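Local coordinates for aspartate aminotransferase, mitochondrial (Trypanosoma brucei brucei, PDB 4W5K), which probably transfers amino groups between L-aspartate and 2-oxoglutarate as a homodimer, using pyridoxal 5'-phosphate as cofactor, at residues C178-N181 / P182-V185; T188-D191 / W192-V195; M210-Q213 / G214-T217. The protein carries 1 engineered substitution. All coordinates share one frame; numbering follows the deposited sequence. Where two conformers were deposited one is given.

Contact 1 (C178-N181 / P182-V185). With PLP (pyridoxal-5'-phosphate), chain C.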
ATOM      1  N   CYS A 178     -13.902   8.183  17.773  1.00 16.56           N
ATOM      2  CA  CYS A 178     -13.463   9.203  18.744  1.00 19.03           C
ATOM      3  C   CYS A 178     -12.453  10.098  18.072  1.00 19.67           C
ATOM      4  O   CYS A 178     -11.941   9.768  16.987  1.00 17.40           O
ATOM      5  CB  CYS A 178     -12.861   8.596  20.019  1.00 19.05           C
ATOM      6  SG  CYS A 178     -11.563   7.370  19.778  1.00 21.00           S
ATOM      7  N   ALA A 179     -12.166  11.225  18.717  1.00 17.63           N
ATOM      8  CA  ALA A 179     -11.359  12.288  18.127  1.00 16.48           C
ATOM      9  C   ALA A 179     -11.789  12.581  16.685  1.00 18.70           C
ATOM     10  O   ALA A 179     -11.001  12.481  15.732  1.00 17.34           O
ATOM     11  CB  ALA A 179      -9.837  11.951  18.217  1.00 16.09           C
ATOM     12  N   HIS A 180     -13.058  12.957  16.541  1.00 17.60           N
ATOM     13  CA  HIS A 180     -13.566  13.366  15.250  1.00 18.56           C
ATOM     14  C   HIS A 180     -12.601  14.333  14.546  1.00 18.50           C
ATOM     15  O   HIS A 180     -12.131  15.309  15.141  1.00 20.74           O
ATOM     16  CB  HIS A 180     -14.944  14.005  15.416  1.00 18.66           C
ATOM     17  CG  HIS A 180     -15.559  14.444  14.124  1.00 20.58           C
ATOM     18  ND1 HIS A 180     -15.422  15.726  13.632  1.00 22.42           N
ATOM     19  CD2 HIS A 180     -16.311  13.771  13.220  1.00 18.49           C
ATOM     20  CE1 HIS A 180     -16.064  15.822  12.478  1.00 22.81           C
ATOM     21  NE2 HIS A 180     -16.611  14.650  12.206  1.00 22.09           N
ATOM     22  N   ASN A 181     -12.274  14.017  13.295  1.00 17.94           N
ATOM     23  CA  ASN A 181     -11.389  14.839  12.474  1.00 20.50           C
ATOM     24  C   ASN A 181     -12.290  15.443  11.395  1.00 21.45           C
ATOM     25  O   ASN A 181     -12.867  14.712  10.570  1.00 25.43           O
ATOM     26  CB  ASN A 181     -10.242  13.964  11.904  1.00 23.58           C
ATOM     27  CG  ASN A 181      -9.249  14.731  11.028  1.00 24.31           C
ATOM     28  OD1 ASN A 181      -9.450  15.888  10.667  1.00 23.28           O
ATOM     29  ND2 ASN A 181      -8.177  14.056  10.656  1.00 29.92           N
ATOM     30  N   PRO A 182     -12.375  16.775  11.320  1.00 21.24           N
ATOM     31  CA  PRO A 182     -11.474  17.818  11.810  1.00 20.97           C
ATOM     32  C   PRO A 182     -11.913  18.622  13.042  1.00 22.21           C
ATOM     33  O   PRO A 182     -11.179  19.539  13.413  1.00 22.74           O
ATOM     34  CB  PRO A 182     -11.409  18.753  10.605  1.00 20.83           C
ATOM     35  CG  PRO A 182     -12.857  18.758  10.118  1.00 23.48           C
ATOM     36  CD  PRO A 182     -13.369  17.335  10.384  1.00 24.91           C
ATOM     37  N   THR A 183     -13.055  18.317  13.659  1.00 21.84           N
ATOM     38  CA  THR A 183     -13.614  19.251  14.647  1.00 21.36           C
ATOM     39  C   THR A 183     -13.211  18.952  16.087  1.00 22.46           C
ATOM     40  O   THR A 183     -13.213  19.857  16.923  1.00 21.58           O
ATOM     41  CB  THR A 183     -15.150  19.263  14.601  1.00 22.00           C
ATOM     42  OG1 THR A 183     -15.637  18.044  15.176  1.00 22.25           O
ATOM     43  CG2 THR A 183     -15.641  19.396  13.160  1.00 24.17           C
ATOM     44  N   GLY A 184     -12.854  17.701  16.376  1.00 19.68           N
ATOM     45  CA  GLY A 184     -12.611  17.300  17.755  1.00 17.96           C
ATOM     46  C   GLY A 184     -13.900  17.051  18.539  1.00 20.42           C
ATOM     47  O   GLY A 184     -13.863  16.655  19.703  1.00 18.69           O
ATOM     48  N   VAL A 185     -15.057  17.269  17.907  1.00 18.15           N
ATOM     49  CA  VAL A 185     -16.340  17.120  18.611  1.00 19.00           C
ATOM     50  C   VAL A 185     -16.770  15.650  18.661  1.00 22.88           C
ATOM     51  O   VAL A 185     -16.985  15.047  17.602  1.00 19.57           O
ATOM     52  CB  VAL A 185     -17.427  17.953  17.913  1.00 22.60           C
ATOM     53  CG1 VAL A 185     -18.853  17.640  18.476  1.00 21.14           C
ATOM     54  CG2 VAL A 185     -17.073  19.430  18.022  1.00 20.05           C
TER
HETATM   55  N1  PLP C 500      -9.574   8.555   9.107  0.88 19.62           N
HETATM   56  C2  PLP C 500      -9.381   9.642   9.926  0.88 20.42           C
HETATM   57  C2A PLP C 500     -10.560  10.188  10.665  0.88 15.88           C
HETATM   58  C3  PLP C 500      -8.116  10.215  10.061  0.88 18.73           C
HETATM   59  O3  PLP C 500      -7.906  11.309  10.856  0.88 22.99           O
HETATM   60  C4  PLP C 500      -7.041   9.680   9.366  0.88 23.74           C
HETATM   61  C4A PLP C 500      -5.661  10.169   9.707  0.88 32.47           C
HETATM   62  O4A PLP C 500      -5.295  11.264   9.269  0.88 36.77           O
HETATM   63  C5  PLP C 500      -7.233   8.576   8.536  0.88 25.13           C
HETATM   64  C6  PLP C 500      -8.503   8.007   8.424  0.88 24.08           C
HETATM   65  C5A PLP C 500      -6.077   7.988   7.741  0.88 25.39           C
HETATM   66  O4P PLP C 500      -5.237   7.232   8.567  0.88 19.87           O
HETATM   67  P   PLP C 500      -4.049   6.403   7.997  0.88 15.20           P
HETATM   68  O1P PLP C 500      -2.794   7.223   7.980  0.88 19.75           O
HETATM   69  O2P PLP C 500      -4.382   5.920   6.607  0.88 13.41           O
HETATM   70  O3P PLP C 500      -3.910   5.238   8.950  0.88 20.06           O
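His180 and Thr183 meet side chain to side chain in the loop that follows strand 172-176, a stretch of the fold type I aminotransferase core that holds the cofactor-binding residue Asn181 just ahead of a cis proline. The imidazole stands with CG anti to the backbone N (chi1 -179°), which sends His180 ND1 back over the turn, where it lies 2.8 Å from Thr183 OG1. This is a hydrogen bond, though either atom could be the donor. The two side chains approach at a slant, and Thr183 CG2 packs 3.7 Å from His180 CE1. Thr183 OG1 has a second partner: it accepts from Val185 N at 2.9 Å, an ST turn, so one hydroxyl joins the ring to the backbone beyond it. The turn itself is closed by Gly184 N donating to His180 O, and Gly184 takes a positive phi at this point.

The peptide bond between Asn181 and Pro182 is cis, which brings their CA atoms to 3.1 Å, while Asn181 OD1 lies 3.0 Å from Pro182 CA. With Asn181 CG likewise opposite its backbone N (chi1 -180°), the amide nitrogen reaches the cofactor. His176 and Tyr147 bring their rings against that of His180, and Asp186 accepts from His180 N; the whole turn is buried. Asn181 ND2 donates to PLP O3 at 2.8 Å, with an N-H...O angle of 158°.

Contact 2 (T188-D191 / W192-V195). With MLT (D-malate), chain D.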
ATOM      1  N   THR A 188     -20.798  11.715  23.662  1.00 21.46           N
ATOM      2  CA  THR A 188     -20.524  10.942  24.879  1.00 18.53           C
ATOM      3  C   THR A 188     -20.988   9.511  24.688  1.00 20.60           C
ATOM      4  O   THR A 188     -21.695   9.209  23.709  1.00 21.54           O
ATOM      5  CB  THR A 188     -21.259  11.524  26.081  1.00 19.87           C
ATOM      6  OG1 THR A 188     -22.673  11.345  25.882  1.00 22.21           O
ATOM      7  CG2 THR A 188     -20.939  13.007  26.205  1.00 22.11           C
ATOM      8  N   HIS A 189     -20.637   8.627  25.617  1.00 20.58           N
ATOM      9  CA  HIS A 189     -21.169   7.271  25.525  1.00 19.88           C
ATOM     10  C   HIS A 189     -22.698   7.245  25.642  1.00 22.30           C
ATOM     11  O   HIS A 189     -23.325   6.442  24.949  1.00 23.08           O
ATOM     12  CB  HIS A 189     -20.529   6.344  26.560  1.00 19.52           C
ATOM     13  CG  HIS A 189     -19.099   6.021  26.239  1.00 19.31           C
ATOM     14  ND1 HIS A 189     -18.368   5.068  26.918  1.00 21.68           N
ATOM     15  CD2 HIS A 189     -18.273   6.537  25.305  1.00 18.56           C
ATOM     16  CE1 HIS A 189     -17.153   5.001  26.402  1.00 18.03           C
ATOM     17  NE2 HIS A 189     -17.073   5.872  25.413  1.00 20.66           N
ATOM     18  N   ASP A 190     -23.282   8.095  26.499  1.00 21.91           N
ATOM     19  CA  ASP A 190     -24.743   8.284  26.536  1.00 26.32           C
ATOM     20  C   ASP A 190     -25.283   8.622  25.142  1.00 24.90           C
ATOM     21  O   ASP A 190     -26.305   8.080  24.714  1.00 23.56           O
ATOM     22  CB  ASP A 190     -25.167   9.421  27.496  1.00 25.29           C
ATOM     23  CG  ASP A 190     -25.205   9.012  28.966  1.00 32.00           C
ATOM     24  OD1 ASP A 190     -25.063   7.809  29.280  1.00 32.44           O
ATOM     25  OD2 ASP A 190     -25.380   9.928  29.822  1.00 34.35           O
ATOM     26  N   ASP A 191     -24.636   9.568  24.466  1.00 21.85           N
ATOM     27  CA  ASP A 191     -25.108   9.995  23.144  1.00 23.21           C
ATOM     28  C   ASP A 191     -25.006   8.850  22.152  1.00 23.20           C
ATOM     29  O   ASP A 191     -25.918   8.629  21.336  1.00 24.12           O
ATOM     30  CB  ASP A 191     -24.312  11.181  22.592  1.00 23.05           C
ATOM     31  CG  ASP A 191     -24.346  12.425  23.489  1.00 25.18           C
ATOM     32  OD1 ASP A 191     -25.302  12.628  24.282  1.00 25.40           O
ATOM     33  OD2 ASP A 191     -23.392  13.223  23.341  1.00 22.22           O
ATOM     34  N   TRP A 192     -23.881   8.141  22.196  1.00 18.67           N
ATOM     35  CA  TRP A 192     -23.687   7.019  21.279  1.00 21.86           C
ATOM     36  C   TRP A 192     -24.727   5.930  21.512  1.00 25.39           C
ATOM     37  O   TRP A 192     -25.169   5.261  20.562  1.00 23.83           O
ATOM     38  CB  TRP A 192     -22.285   6.443  21.428  1.00 17.55           C
ATOM     39  CG  TRP A 192     -21.205   7.203  20.730  1.00 19.19           C
ATOM     40  CD1 TRP A 192     -20.091   7.749  21.315  1.00 19.50           C
ATOM     41  CD2 TRP A 192     -21.081   7.459  19.317  1.00 21.19           C
ATOM     42  NE1 TRP A 192     -19.299   8.341  20.364  1.00 21.49           N
ATOM     43  CE2 TRP A 192     -19.875   8.177  19.132  1.00 22.89           C
ATOM     44  CE3 TRP A 192     -21.868   7.149  18.196  1.00 21.59           C
ATOM     45  CZ2 TRP A 192     -19.423   8.585  17.869  1.00 23.62           C
ATOM     46  CZ3 TRP A 192     -21.430   7.570  16.934  1.00 22.20           C
ATOM     47  CH2 TRP A 192     -20.206   8.269  16.784  1.00 25.07           C
ATOM     48  N   ARG A 193     -25.155   5.741  22.757  1.00 22.04           N
ATOM     49  CA  ARG A 193     -26.172   4.736  23.018  0.76 25.95           C
ATOM     50  C   ARG A 193     -27.442   5.101  22.263  1.00 28.56           C
ATOM     51  O   ARG A 193     -28.100   4.228  21.680  1.00 28.03           O
ATOM     52  CB  ARG A 193     -26.435   4.587  24.524  0.76 29.28           C
ATOM     53  CG  ARG A 193     -25.435   3.635  25.177  0.76 30.24           C
ATOM     54  CD  ARG A 193     -25.708   3.411  26.654  0.76 29.65           C
ATOM     55  NE  ARG A 193     -25.187   4.501  27.470  0.76 28.20           N
ATOM     56  CZ  ARG A 193     -23.965   4.534  27.999  0.76 32.09           C
ATOM     57  NH1 ARG A 193     -23.588   5.582  28.739  0.76 31.32           N
ATOM     58  NH2 ARG A 193     -23.127   3.523  27.810  0.76 31.28           N
ATOM     59  N   GLN A 194     -27.779   6.394  22.226  1.00 24.86           N
ATOM     60  CA  GLN A 194     -28.959   6.795  21.444  1.00 26.48           C
ATOM     61  C   GLN A 194     -28.752   6.582  19.941  1.00 24.28           C
ATOM     62  O   GLN A 194     -29.685   6.124  19.248  1.00 27.99           O
ATOM     63  CB  GLN A 194     -29.323   8.258  21.680  1.00 25.38           C
ATOM     64  CG  GLN A 194     -29.670   8.574  23.115  1.00 25.20           C
ATOM     65  CD  GLN A 194     -30.339   9.923  23.228  1.00 33.87           C
ATOM     66  OE1 GLN A 194     -29.753  10.881  23.721  1.00 33.62           O
ATOM     67  NE2 GLN A 194     -31.582  10.002  22.775  1.00 39.33           N
ATOM     68  N   VAL A 195     -27.560   6.943  19.451  1.00 24.53           N
ATOM     69  CA  VAL A 195     -27.206   6.802  18.025  1.00 26.86           C
ATOM     70  C   VAL A 195     -27.306   5.341  17.564  1.00 27.26           C
ATOM     71  O   VAL A 195     -27.917   5.021  16.531  1.00 24.88           O
ATOM     72  CB  VAL A 195     -25.774   7.327  17.749  1.00 26.20           C
ATOM     73  CG1 VAL A 195     -25.268   6.884  16.369  1.00 24.98           C
ATOM     74  CG2 VAL A 195     -25.718   8.842  17.870  1.00 23.81           C
TER
HETATM   75  C1  MLT D 501     -20.290   2.289  28.900  0.71 40.93           C
HETATM   76  O1  MLT D 501     -20.685   3.407  28.475  0.71 28.04           O
HETATM   77  O2  MLT D 501     -21.109   1.363  29.140  0.71 51.87           O
HETATM   78  C2  MLT D 501     -18.802   2.060  29.112  0.71 45.02           C
HETATM   79  O3  MLT D 501     -18.186   3.237  28.684  0.71 49.61           O
HETATM   80  O   HOH W   1     -27.496   5.803  28.645  1.00 40.22           O
HETATM   81  O   HOH W   2     -27.414  11.241  25.351  1.00 26.64           O
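Arg193 reaches back from the second turn of the helix to Asp190 and His189, and its course can be traced atom by atom; the residue is modelled in two conformers, and this path is one of them. Arg193 CB lies 3.5 Å from Asp190 O, and Arg193 CG is as near to His189 O. The side chain then turns about the CG-CD bond (chi3 -81°), folding the guanidinium back over the helix start instead of letting it run outward. As a result His189 O lies over one face of the group, 3.6 Å from its plane and over its centre. Arg193 NE donates to a water that in turn donates to Asp190 OD1, bridging the two side chains. Arg193 NH1 makes the salt bridge with Asp190 OD1 at 2.7 Å; OD1 lies in the guanidinium plane, while NH1 meets the carboxylate on the anti side of OD1, somewhat out of its plane, and the two flat groups are turned 69° against each other. Arg193 NH2 donates to O1 of the bound D-malate, at a very short 2.5 Å whose exact value is doubtful.

All this takes place at the N-terminal end of helix 189-201, the helix of the beta-alpha-beta unit that links strands 172-176 and 205-210. Thr188 is its N-cap, and with Asp191 it forms a capping box: Asp191 N donates to Thr188 OG1, and Thr188 N to Asp191 OD2 from above the carboxylate plane. Trp192 N takes up Thr188 O at 2.9 Å, and Trp192 CD1 rests 3.2 Å from that same oxygen. Trp192 and Arg193 also pack on Phe225, which likewise lines the malate pocket. Malate O3 lies in the His189 ring plane, hydrogen-bonded to His189 ND1 at 2.6 Å with either atom the possible donor; ND1 donates to malate O1 over a longer distance.

Contact 3 (M210-Q213 / G214-T217). With PLP (pyridoxal-5'-phosphate), chain C.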
ATOM      1  N   MET A 210     -12.101   4.219  13.012  1.00 14.55           N
ATOM      2  CA  MET A 210     -11.437   4.300  14.321  1.00 16.06           C
ATOM      3  C   MET A 210      -9.952   4.564  14.116  1.00 15.98           C
ATOM      4  O   MET A 210      -9.136   3.628  14.082  1.00 15.84           O
ATOM      5  CB  MET A 210     -11.626   3.007  15.131  1.00 15.48           C
ATOM      6  CG  MET A 210     -11.066   3.152  16.572  1.00 20.81           C
ATOM      7  SD  MET A 210     -11.538   1.821  17.683  1.00 22.39           S
ATOM      8  CE  MET A 210     -10.646   0.456  16.954  1.00 26.22           C
ATOM      9  N   ALA A 211      -9.617   5.838  13.957  1.00 16.44           N
ATOM     10  CA  ALA A 211      -8.239   6.212  13.623  1.00 18.42           C
ATOM     11  C   ALA A 211      -7.410   6.538  14.856  1.00 16.69           C
ATOM     12  O   ALA A 211      -6.202   6.670  14.732  1.00 17.90           O
ATOM     13  CB  ALA A 211      -8.234   7.431  12.642  1.00 16.23           C
ATOM     14  N   TYR A 212      -8.036   6.673  16.032  1.00 16.78           N
ATOM     15  CA  TYR A 212      -7.328   7.181  17.206  1.00 17.57           C
ATOM     16  C   TYR A 212      -7.618   6.419  18.492  1.00 15.20           C
ATOM     17  O   TYR A 212      -7.632   7.017  19.551  1.00 19.78           O
ATOM     18  CB  TYR A 212      -7.669   8.674  17.427  1.00 17.18           C
ATOM     19  CG  TYR A 212      -7.348   9.523  16.221  1.00 18.67           C
ATOM     20  CD1 TYR A 212      -6.035   9.875  15.949  1.00 18.32           C
ATOM     21  CD2 TYR A 212      -8.355   9.963  15.350  1.00 17.76           C
ATOM     22  CE1 TYR A 212      -5.706  10.633  14.842  1.00 21.43           C
ATOM     23  CE2 TYR A 212      -8.041  10.721  14.223  1.00 18.94           C
ATOM     24  CZ  TYR A 212      -6.700  11.044  13.979  1.00 21.23           C
ATOM     25  OH  TYR A 212      -6.348  11.792  12.882  1.00 21.83           O
ATOM     26  N   GLN A 213      -7.812   5.109  18.412  1.00 16.82           N
ATOM     27  CA  GLN A 213      -8.034   4.324  19.636  1.00 18.28           C
ATOM     28  C   GLN A 213      -6.865   4.475  20.613  1.00 20.52           C
ATOM     29  O   GLN A 213      -5.715   4.243  20.242  1.00 20.58           O
ATOM     30  CB  GLN A 213      -8.230   2.844  19.318  1.00 18.34           C
ATOM     31  CG  GLN A 213      -8.713   2.054  20.559  1.00 18.13           C
ATOM     32  CD  GLN A 213      -8.614   0.550  20.402  1.00 21.23           C
ATOM     33  OE1 GLN A 213      -8.202   0.054  19.356  1.00 21.69           O
ATOM     34  NE2 GLN A 213      -8.992  -0.189  21.450  1.00 19.48           N
ATOM     35  N   GLY A 214      -7.153   4.860  21.859  1.00 15.71           N
ATOM     36  CA  GLY A 214      -6.091   5.033  22.846  1.00 19.28           C
ATOM     37  C   GLY A 214      -5.395   6.377  22.743  1.00 23.80           C
ATOM     38  O   GLY A 214      -5.131   7.017  23.759  1.00 22.66           O
ATOM     39  N   PHE A 215      -5.078   6.796  21.518  1.00 22.02           N
ATOM     40  CA  PHE A 215      -4.540   8.130  21.277  1.00 22.17           C
ATOM     41  C   PHE A 215      -5.521   9.217  21.744  1.00 22.73           C
ATOM     42  O   PHE A 215      -5.128  10.218  22.359  1.00 21.23           O
ATOM     43  CB  PHE A 215      -4.198   8.299  19.770  1.00 19.47           C
ATOM     44  CG  PHE A 215      -3.552   9.616  19.441  1.00 20.44           C
ATOM     45  CD1 PHE A 215      -4.322  10.720  19.119  1.00 22.08           C
ATOM     46  CD2 PHE A 215      -2.158   9.758  19.494  1.00 18.39           C
ATOM     47  CE1 PHE A 215      -3.740  11.953  18.845  1.00 27.33           C
ATOM     48  CE2 PHE A 215      -1.564  10.984  19.224  1.00 23.67           C
ATOM     49  CZ  PHE A 215      -2.338  12.082  18.892  1.00 26.86           C
ATOM     50  N   ALA A 216      -6.801   9.013  21.473  1.00 21.13           N
ATOM     51  CA  ALA A 216      -7.800  10.054  21.772  1.00 20.65           C
ATOM     52  C   ALA A 216      -7.864  10.458  23.238  1.00 24.75           C
ATOM     53  O   ALA A 216      -7.763  11.652  23.563  1.00 25.17           O
ATOM     54  CB  ALA A 216      -9.170   9.576  21.290  1.00 20.18           C
ATOM     55  N   THR A 217      -8.005   9.488  24.144  1.00 21.09           N
ATOM     56  CA  THR A 217      -8.205   9.833  25.549  1.00 21.87           C
ATOM     57  C   THR A 217      -7.233   9.127  26.493  1.00 21.84           C
ATOM     58  O   THR A 217      -7.265   9.349  27.718  1.00 25.32           O
ATOM     59  CB  THR A 217      -9.657   9.514  26.033  1.00 24.08           C
ATOM     60  OG1 THR A 217      -9.830   8.099  26.204  1.00 21.56           O
ATOM     61  CG2 THR A 217     -10.723  10.105  25.110  1.00 23.51           C
TER
HETATM   62  N1  PLP C 500      -9.574   8.555   9.107  0.88 19.62           N
HETATM   63  C2  PLP C 500      -9.381   9.642   9.926  0.88 20.42           C
HETATM   64  C2A PLP C 500     -10.560  10.188  10.665  0.88 15.88           C
HETATM   65  C3  PLP C 500      -8.116  10.215  10.061  0.88 18.73           C
HETATM   66  O3  PLP C 500      -7.906  11.309  10.856  0.88 22.99           O
HETATM   67  C4  PLP C 500      -7.041   9.680   9.366  0.88 23.74           C
HETATM   68  C4A PLP C 500      -5.661  10.169   9.707  0.88 32.47           C
HETATM   69  O4A PLP C 500      -5.295  11.264   9.269  0.88 36.77           O
HETATM   70  C5  PLP C 500      -7.233   8.576   8.536  0.88 25.13           C
HETATM   71  C6  PLP C 500      -8.503   8.007   8.424  0.88 24.08           C
HETATM   72  C5A PLP C 500      -6.077   7.988   7.741  0.88 25.39           C
HETATM   73  O4P PLP C 500      -5.237   7.232   8.567  0.88 19.87           O
HETATM   74  P   PLP C 500      -4.049   6.403   7.997  0.88 15.20           P
HETATM   75  O1P PLP C 500      -2.794   7.223   7.980  0.88 19.75           O
HETATM   76  O2P PLP C 500      -4.382   5.920   6.607  0.88 13.41           O
HETATM   77  O3P PLP C 500      -3.910   5.238   8.950  0.88 20.06           O
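Tyr212 has CG anti to its carbonyl carbon (chi1 -57°), whereas in Phe215 CG is swung opposite the backbone N (chi1 -176°); the two rings therefore leave the turn in the same direction and lie side by side. Their backbone is the loop after strand 205-210 in the aminotransferase core, and it forms an i+4 to i hydrogen-bonded turn (alpha-turn), closed by Ala216 N donating to Tyr212 O at 2.9 Å. The rings meet obliquely, planes at 43° and centroids 5.8 Å apart, with Tyr212 CD1 and Phe215 CD1 the touching atoms at 3.7 Å. Gly214 turns the chain at positive phi; Gln213 O just before it accepts a weak bond from Phe215 N and a further one from Asn246 ND2. The amide of Gln213 is engaged outside the turn, NE2 donating to Leu78 O and Leu220 O.

Ala211 CB lies over one face of the Tyr212 ring and also meets the pyridine ring, 3.7 Å from PLP C2. PLP O3 lies near the plane of the phenol ring at its edge, hydrogen-bonded to Tyr212 OH at 2.6 Å.

In the fold
Followed from the N terminus, the three contacts come in series, none nesting in or crossing another. Contact 1 closes a turn in the loop leaving strand 172-176. Contact 2 adjoins it in sequence and winds the first turns of helix 189-201; the centres of contacts 1 and 2 are about 16 Å apart. The chain then returns through strand 205-210, and contact 3 closes the loop beyond it. This return brings 210-217 back against 178-185: Cys178 SG packs on Ala216 CB at 3.6 Å, and both loops reach one cofactor, at the C-terminal ends of neighbouring parallel strands. Contact 2 stays apart, about 8 Å from contact 3 at the nearest atoms, beside the malate.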